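PDB 5EK8: lipoxygenase from Cyanothece sp., which probably catalyses, as a non-heme iron 9R-lipoxygenase, the insertion of molecular oxygen into polyunsaturated fatty acids. Local coordinates for residues D280-E294 with M308-H322. Residues are numbered along the deposited sequence; the frame is centred on the assembly and turned at random.
Sequences DNYEKDTEHDLHNVE and MITIQSRYPDSLAPH. With NA (sodium ion), chain C.
N292 and Q312 exchange both backbone N-H...O bonds, as do E294 and T310, in the beta hairpin of strands 291-300 and 303-313, within the lipoxygenase fold. Between these hydrogen-bonded pairs, V293 and I311 lie side by side, CG1 to CG1 3.7 Å; their branched aliphatic chains suit a face where V293 also packs on helix 337-377. On that same face the small S313 hydroxyl meets the edge of the H291 ring.

Beyond the strands, carbonyls gather cations. R314, bent at chi2 and chi3, turns the edge of its guanidinium to them: NH2 gives Y282 O a nearly straight 2.8 Å bond in the group's plane, NE binds S318 O, and L290 CD1 lies over one face. The long, flexible K284 slides past R314 in the opposite direction, and its chain, bent at chi3 (73°) and chi4 (60°), brings NZ to P316 O at 3.2 Å and to the carbonyls of D285 and H288. A methionine in its place would probably leave these three carbonyls without their shared donor. Next to it, D285 OD1 binds the sodium ion at 2.5 Å, completed by carbonyls of V414, G417 and L419, and accepts H288 ND1 in the imidazole plane at 2.8 Å.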
loop_
_atom_site.group_PDB
_atom_site.type_symbol
_atom_site.label_atom_id
_atom_site.label_comp_id
_atom_site.label_asym_id
_atom_site.label_seq_id
_atom_site.Cartn_x
_atom_site.Cartn_y
_atom_site.Cartn_z
ATOM N N ASP A 280 -23.660 0.072 -11.255
ATOM C CA ASP A 280 -24.217 -0.528 -12.470
ATOM C C ASP A 280 -23.168 -1.296 -13.277
ATOM O O ASP A 280 -23.497 -2.213 -14.035
ATOM C CB ASP A 280 -24.861 0.542 -13.351
ATOM C CG ASP A 280 -26.045 1.208 -12.686
ATOM O OD1 ASP A 280 -26.365 2.359 -13.049
ATOM O OD2 ASP A 280 -26.651 0.582 -11.793
ATOM N N ASN A 281 -21.904 -0.925 -13.085
ATOM C CA ASN A 281 -20.782 -1.518 -13.804
ATOM C C ASN A 281 -20.311 -2.876 -13.274
ATOM O O ASN A 281 -19.496 -3.545 -13.909
ATOM C CB ASN A 281 -19.600 -0.552 -13.773
ATOM C CG ASN A 281 -19.081 -0.223 -15.146
ATOM O OD1 ASN A 281 -19.826 -0.226 -16.128
ATOM N ND2 ASN A 281 -17.790 0.064 -15.228
ATOM N N TYR A 282 -20.812 -3.280 -12.111
ATOM C CA TYR A 282 -20.193 -4.387 -11.380
ATOM C C TYR A 282 -21.123 -5.553 -11.065
ATOM O O TYR A 282 -22.340 -5.394 -10.948
ATOM C CB TYR A 282 -19.580 -3.849 -10.089
ATOM C CG TYR A 282 -18.773 -2.602 -10.340
ATOM C CD1 TYR A 282 -17.562 -2.665 -11.017
ATOM C CD2 TYR A 282 -19.230 -1.355 -9.931
ATOM C CE1 TYR A 282 -16.820 -1.528 -11.272
ATOM C CE2 TYR A 282 -18.489 -0.205 -10.175
ATOM C CZ TYR A 282 -17.286 -0.300 -10.851
ATOM O OH TYR A 282 -16.544 0.832 -11.102
ATOM N N GLU A 283 -20.524 -6.733 -10.945
ATOM C CA GLU A 283 -21.264 -7.950 -10.658
ATOM C C GLU A 283 -21.558 -8.097 -9.162
ATOM O O GLU A 283 -20.643 -8.170 -8.341
ATOM C CB GLU A 283 -20.490 -9.167 -11.165
ATOM C CG GLU A 283 -21.288 -10.451 -11.159
ATOM C CD GLU A 283 -20.441 -11.665 -11.483
ATOM O OE1 GLU A 283 -19.199 -11.530 -11.530
ATOM O OE2 GLU A 283 -21.018 -12.754 -11.687
ATOM N N LYS A 284 -22.841 -8.131 -8.820
ATOM C CA LYS A 284 -23.275 -8.348 -7.447
ATOM C C LYS A 284 -23.137 -9.821 -7.097
ATOM O O LYS A 284 -23.379 -10.679 -7.949
ATOM C CB LYS A 284 -24.727 -7.893 -7.259
ATOM C CG LYS A 284 -25.179 -7.854 -5.813
ATOM C CD LYS A 284 -26.564 -7.248 -5.662
ATOM C CE LYS A 284 -27.640 -8.191 -6.156
ATOM N NZ LYS A 284 -27.644 -9.479 -5.422
ATOM N N ASP A 285 -22.748 -10.120 -5.856
ATOM C CA ASP A 285 -22.755 -11.504 -5.391
ATOM C C ASP A 285 -24.187 -11.886 -5.041
ATOM O O ASP A 285 -25.087 -11.053 -5.106
ATOM C CB ASP A 285 -21.798 -11.725 -4.198
ATOM C CG ASP A 285 -22.216 -10.974 -2.923
ATOM O OD1 ASP A 285 -21.387 -10.192 -2.407
ATOM O OD2 ASP A 285 -23.334 -11.189 -2.407
ATOM N N THR A 286 -24.402 -13.144 -4.679
ATOM C CA THR A 286 -25.757 -13.625 -4.437
ATOM C C THR A 286 -26.290 -13.293 -3.040
ATOM O O THR A 286 -27.502 -13.281 -2.828
ATOM C CB THR A 286 -25.845 -15.144 -4.637
ATOM O OG1 THR A 286 -24.941 -15.795 -3.735
ATOM C CG2 THR A 286 -25.486 -15.511 -6.067
ATOM N N GLU A 287 -25.398 -13.020 -2.094
ATOM C CA GLU A 287 -25.809 -12.828 -0.704
ATOM C C GLU A 287 -26.264 -11.398 -0.399
ATOM O O GLU A 287 -27.344 -11.184 0.153
ATOM C CB GLU A 287 -24.673 -13.212 0.254
ATOM C CG GLU A 287 -24.149 -14.634 0.101
ATOM C CD GLU A 287 -22.960 -14.731 -0.847
ATOM O OE1 GLU A 287 -22.013 -13.923 -0.712
ATOM O OE2 GLU A 287 -22.973 -15.616 -1.730
ATOM N N HIS A 288 -25.437 -10.420 -0.755
ATOM C CA HIS A 288 -25.662 -9.045 -0.319
ATOM C C HIS A 288 -26.480 -8.215 -1.304
ATOM O O HIS A 288 -26.630 -8.572 -2.472
ATOM C CB HIS A 288 -24.322 -8.347 -0.069
ATOM C CG HIS A 288 -23.358 -9.159 0.738
ATOM N ND1 HIS A 288 -22.296 -9.828 0.171
ATOM C CD2 HIS A 288 -23.298 -9.412 2.066
ATOM C CE1 HIS A 288 -21.621 -10.458 1.116
ATOM N NE2 HIS A 288 -22.209 -10.222 2.276
ATOM N N ASP A 289 -27.004 -7.099 -0.809
ATOM C CA ASP A 289 -27.703 -6.139 -1.641
ATOM C C ASP A 289 -26.716 -5.146 -2.243
ATOM O O ASP A 289 -25.587 -5.018 -1.768
ATOM C CB ASP A 289 -28.769 -5.398 -0.831
ATOM C CG ASP A 289 -29.874 -6.312 -0.343
ATOM O OD1 ASP A 289 -30.038 -7.416 -0.903
ATOM O OD2 ASP A 289 -30.585 -5.919 0.604
ATOM N N LEU A 290 -27.152 -4.447 -3.289
ATOM C CA LEU A 290 -26.357 -3.388 -3.910
ATOM C C LEU A 290 -27.183 -2.119 -4.036
ATOM O O LEU A 290 -28.322 -2.160 -4.504
ATOM C CB LEU A 290 -25.858 -3.815 -5.289
ATOM C CG LEU A 290 -24.355 -3.974 -5.507
ATOM C CD1 LEU A 290 -24.060 -4.091 -6.996
ATOM C CD2 LEU A 290 -23.592 -2.819 -4.889
ATOM N N HIS A 291 -26.614 -0.988 -3.630
ATOM C CA HIS A 291 -27.356 0.267 -3.670
ATOM C C HIS A 291 -26.622 1.390 -4.397
ATOM O O HIS A 291 -25.537 1.813 -3.992
ATOM C CB HIS A 291 -27.697 0.723 -2.250
ATOM C CG HIS A 291 -28.385 -0.323 -1.429
ATOM N ND1 HIS A 291 -29.723 -0.624 -1.576
ATOM C CD2 HIS A 291 -27.919 -1.142 -0.457
ATOM C CE1 HIS A 291 -30.051 -1.584 -0.729
ATOM N NE2 HIS A 291 -28.973 -1.919 -0.042
ATOM N N ASN A 292 -27.224 1.864 -5.480
ATOM C CA ASN A 292 -26.810 3.120 -6.075
ATOM C C ASN A 292 -27.290 4.243 -5.170
ATOM O O ASN A 292 -28.460 4.626 -5.210
ATOM C CB ASN A 292 -27.370 3.283 -7.490
ATOM C CG ASN A 292 -26.795 2.279 -8.470
ATOM O OD1 ASN A 292 -25.726 1.712 -8.250
ATOM N ND2 ASN A 292 -27.505 2.058 -9.564
ATOM N N VAL A 293 -26.396 4.750 -4.329
ATOM C CA VAL A 293 -26.785 5.768 -3.360
ATOM C C VAL A 293 -26.130 7.103 -3.662
ATOM O O VAL A 293 -24.940 7.179 -3.974
ATOM C CB VAL A 293 -26.444 5.352 -1.913
ATOM C CG1 VAL A 293 -27.327 4.214 -1.479
ATOM C CG2 VAL A 293 -24.985 4.963 -1.784
ATOM N N GLU A 294 -26.923 8.161 -3.581
ATOM C CA GLU A 294 -26.404 9.494 -3.826
ATOM C C GLU A 294 -26.813 10.415 -2.689
ATOM O O GLU A 294 -27.996 10.545 -2.379
ATOM C CB GLU A 294 -26.901 10.022 -5.174
ATOM C CG GLU A 294 -26.547 9.106 -6.338
ATOM C CD GLU A 294 -26.789 9.741 -7.694
ATOM O OE1 GLU A 294 -27.909 9.582 -8.235
ATOM O OE2 GLU A 294 -25.857 10.392 -8.218
ATOM N N MET A 308 -30.767 15.504 1.132
ATOM C CA MET A 308 -31.443 14.235 0.872
ATOM C C MET A 308 -30.462 13.120 0.536
ATOM O O MET A 308 -29.278 13.354 0.346
ATOM C CB MET A 308 -32.464 14.374 -0.263
ATOM C CG MET A 308 -31.867 14.615 -1.640
ATOM S SD MET A 308 -33.132 14.575 -2.933
ATOM C CE MET A 308 -34.221 15.902 -2.414
ATOM N N ILE A 309 -30.976 11.898 0.497
ATOM C CA ILE A 309 -30.219 10.732 0.081
ATOM C C ILE A 309 -31.152 9.920 -0.784
ATOM O O ILE A 309 -32.262 9.580 -0.367
ATOM C CB ILE A 309 -29.718 9.867 1.271
ATOM C CG1 ILE A 309 -28.755 10.648 2.167
ATOM C CG2 ILE A 309 -29.045 8.588 0.773
ATOM C CD1 ILE A 309 -28.292 9.866 3.366
ATOM N N THR A 310 -30.719 9.637 -2.003
ATOM C CA THR A 310 -31.502 8.804 -2.890
ATOM C C THR A 310 -30.884 7.419 -2.947
ATOM O O THR A 310 -29.652 7.264 -2.933
ATOM C CB THR A 310 -31.597 9.401 -4.300
ATOM O OG1 THR A 310 -30.354 9.206 -4.991
ATOM C CG2 THR A 310 -31.915 10.881 -4.217
ATOM N N ILE A 311 -31.749 6.414 -2.992
ATOM C CA ILE A 311 -31.298 5.032 -3.023
ATOM C C ILE A 311 -31.998 4.257 -4.134
ATOM O O ILE A 311 -33.225 4.176 -4.178
ATOM C CB ILE A 311 -31.544 4.318 -1.677
ATOM C CG1 ILE A 311 -30.780 5.007 -0.544
ATOM C CG2 ILE A 311 -31.137 2.856 -1.771
ATOM C CD1 ILE A 311 -31.036 4.394 0.829
ATOM N N GLN A 312 -31.210 3.689 -5.037
ATOM C CA GLN A 312 -31.771 2.863 -6.094
ATOM C C GLN A 312 -31.112 1.489 -6.073
ATOM O O GLN A 312 -29.925 1.360 -6.354
ATOM C CB GLN A 312 -31.595 3.539 -7.453
ATOM C CG GLN A 312 -32.372 2.870 -8.552
ATOM C CD GLN A 312 -32.299 3.617 -9.855
ATOM O OE1 GLN A 312 -33.263 3.632 -10.611
ATOM N NE2 GLN A 312 -31.158 4.249 -10.126
ATOM N N SER A 313 -31.884 0.463 -5.738
ATOM C CA SER A 313 -31.299 -0.837 -5.427
ATOM C C SER A 313 -31.481 -1.878 -6.527
ATOM O O SER A 313 -32.473 -1.877 -7.255
ATOM C CB SER A 313 -31.887 -1.370 -4.117
ATOM O OG SER A 313 -31.702 -0.441 -3.064
ATOM N N ARG A 314 -30.496 -2.763 -6.634
ATOM C CA ARG A 314 -30.604 -3.957 -7.452
ATOM C C ARG A 314 -31.653 -4.886 -6.871
ATOM O O ARG A 314 -31.793 -4.975 -5.649
ATOM C CB ARG A 314 -29.259 -4.679 -7.525
ATOM C CG ARG A 314 -28.127 -3.810 -8.028
ATOM C CD ARG A 314 -27.978 -3.918 -9.533
ATOM N NE ARG A 314 -27.085 -5.005 -9.903
ATOM C CZ ARG A 314 -25.820 -4.838 -10.267
ATOM N NH1 ARG A 314 -25.300 -3.614 -10.328
ATOM N NH2 ARG A 314 -25.083 -5.896 -10.578
ATOM N N TYR A 315 -32.397 -5.570 -7.734
ATOM C CA TYR A 315 -33.196 -6.701 -7.282
ATOM C C TYR A 315 -32.210 -7.750 -6.788
ATOM O O TYR A 315 -31.040 -7.728 -7.182
ATOM C CB TYR A 315 -34.080 -7.258 -8.404
ATOM C CG TYR A 315 -35.182 -6.323 -8.849
ATOM C CD1 TYR A 315 -36.449 -6.388 -8.282
ATOM C CD2 TYR A 315 -34.956 -5.375 -9.841
ATOM C CE1 TYR A 315 -37.459 -5.532 -8.686
ATOM C CE2 TYR A 315 -35.963 -4.514 -10.253
ATOM C CZ TYR A 315 -37.211 -4.598 -9.672
ATOM O OH TYR A 315 -38.215 -3.745 -10.073
ATOM N N PRO A 316 -32.658 -8.657 -5.906
ATOM C CA PRO A 316 -31.756 -9.741 -5.505
ATOM C C PRO A 316 -31.271 -10.535 -6.716
ATOM O O PRO A 316 -30.128 -10.997 -6.731
ATOM C CB PRO A 316 -32.627 -10.602 -4.586
ATOM C CG PRO A 316 -33.641 -9.656 -4.046
ATOM C CD PRO A 316 -33.922 -8.676 -5.150
ATOM N N ASP A 317 -32.139 -10.660 -7.718
ATOM C CA ASP A 317 -31.818 -11.292 -9.000
ATOM C C ASP A 317 -30.716 -10.587 -9.792
ATOM O O ASP A 317 -29.870 -11.238 -10.403
ATOM C CB ASP A 317 -33.070 -11.363 -9.879
ATOM C CG ASP A 317 -33.855 -12.635 -9.675
ATOM O OD1 ASP A 317 -35.059 -12.647 -10.012
ATOM O OD2 ASP A 317 -33.270 -13.622 -9.180
ATOM N N SER A 318 -30.745 -9.258 -9.793
ATOM C CA SER A 318 -29.860 -8.456 -10.634
ATOM C C SER A 318 -28.369 -8.616 -10.302
ATOM O O SER A 318 -27.755 -7.750 -9.676
ATOM C CB SER A 318 -30.269 -6.984 -10.536
ATOM O OG SER A 318 -31.573 -6.801 -11.065
ATOM N N LEU A 319 -27.790 -9.722 -10.759
ATOM C CA LEU A 319 -26.394 -10.033 -10.479
ATOM C C LEU A 319 -25.448 -9.338 -11.442
ATOM O O LEU A 319 -24.582 -8.564 -11.031
ATOM C CB LEU A 319 -26.166 -11.542 -10.543
ATOM C CG LEU A 319 -27.025 -12.400 -9.620
ATOM C CD1 LEU A 319 -26.612 -13.858 -9.727
ATOM C CD2 LEU A 319 -26.918 -11.893 -8.182
ATOM N N ALA A 320 -25.622 -9.630 -12.728
ATOM C CA ALA A 320 -24.751 -9.107 -13.778
ATOM C C ALA A 320 -24.787 -7.582 -13.852
ATOM O O ALA A 320 -25.794 -6.969 -13.505
ATOM C CB ALA A 320 -25.144 -9.710 -15.117
ATOM N N PRO A 321 -23.678 -6.962 -14.296
ATOM C CA PRO A 321 -23.668 -5.511 -14.509
ATOM C C PRO A 321 -24.798 -5.063 -15.428
ATOM O O PRO A 321 -25.122 -5.767 -16.384
ATOM C CB PRO A 321 -22.303 -5.262 -15.157
ATOM C CG PRO A 321 -21.452 -6.376 -14.674
ATOM C CD PRO A 321 -22.356 -7.565 -14.545
ATOM N N HIS A 322 -25.398 -3.918 -15.107
ATOM C CA HIS A 322 -26.469 -3.301 -15.901
ATOM C C HIS A 322 -27.763 -4.114 -15.897
ATOM O O HIS A 322 -28.627 -3.933 -16.758
ATOM C CB HIS A 322 -25.991 -3.058 -17.336
ATOM C CG HIS A 322 -24.601 -2.517 -17.409
ATOM N ND1 HIS A 322 -24.273 -1.253 -16.964
ATOM C CD2 HIS A 322 -23.446 -3.078 -17.833
ATOM C CE1 HIS A 322 -22.978 -1.056 -17.126
ATOM N NE2 HIS A 322 -22.453 -2.145 -17.657
HETATM NA NA NA C . -18.992 -10.957 -2.029
#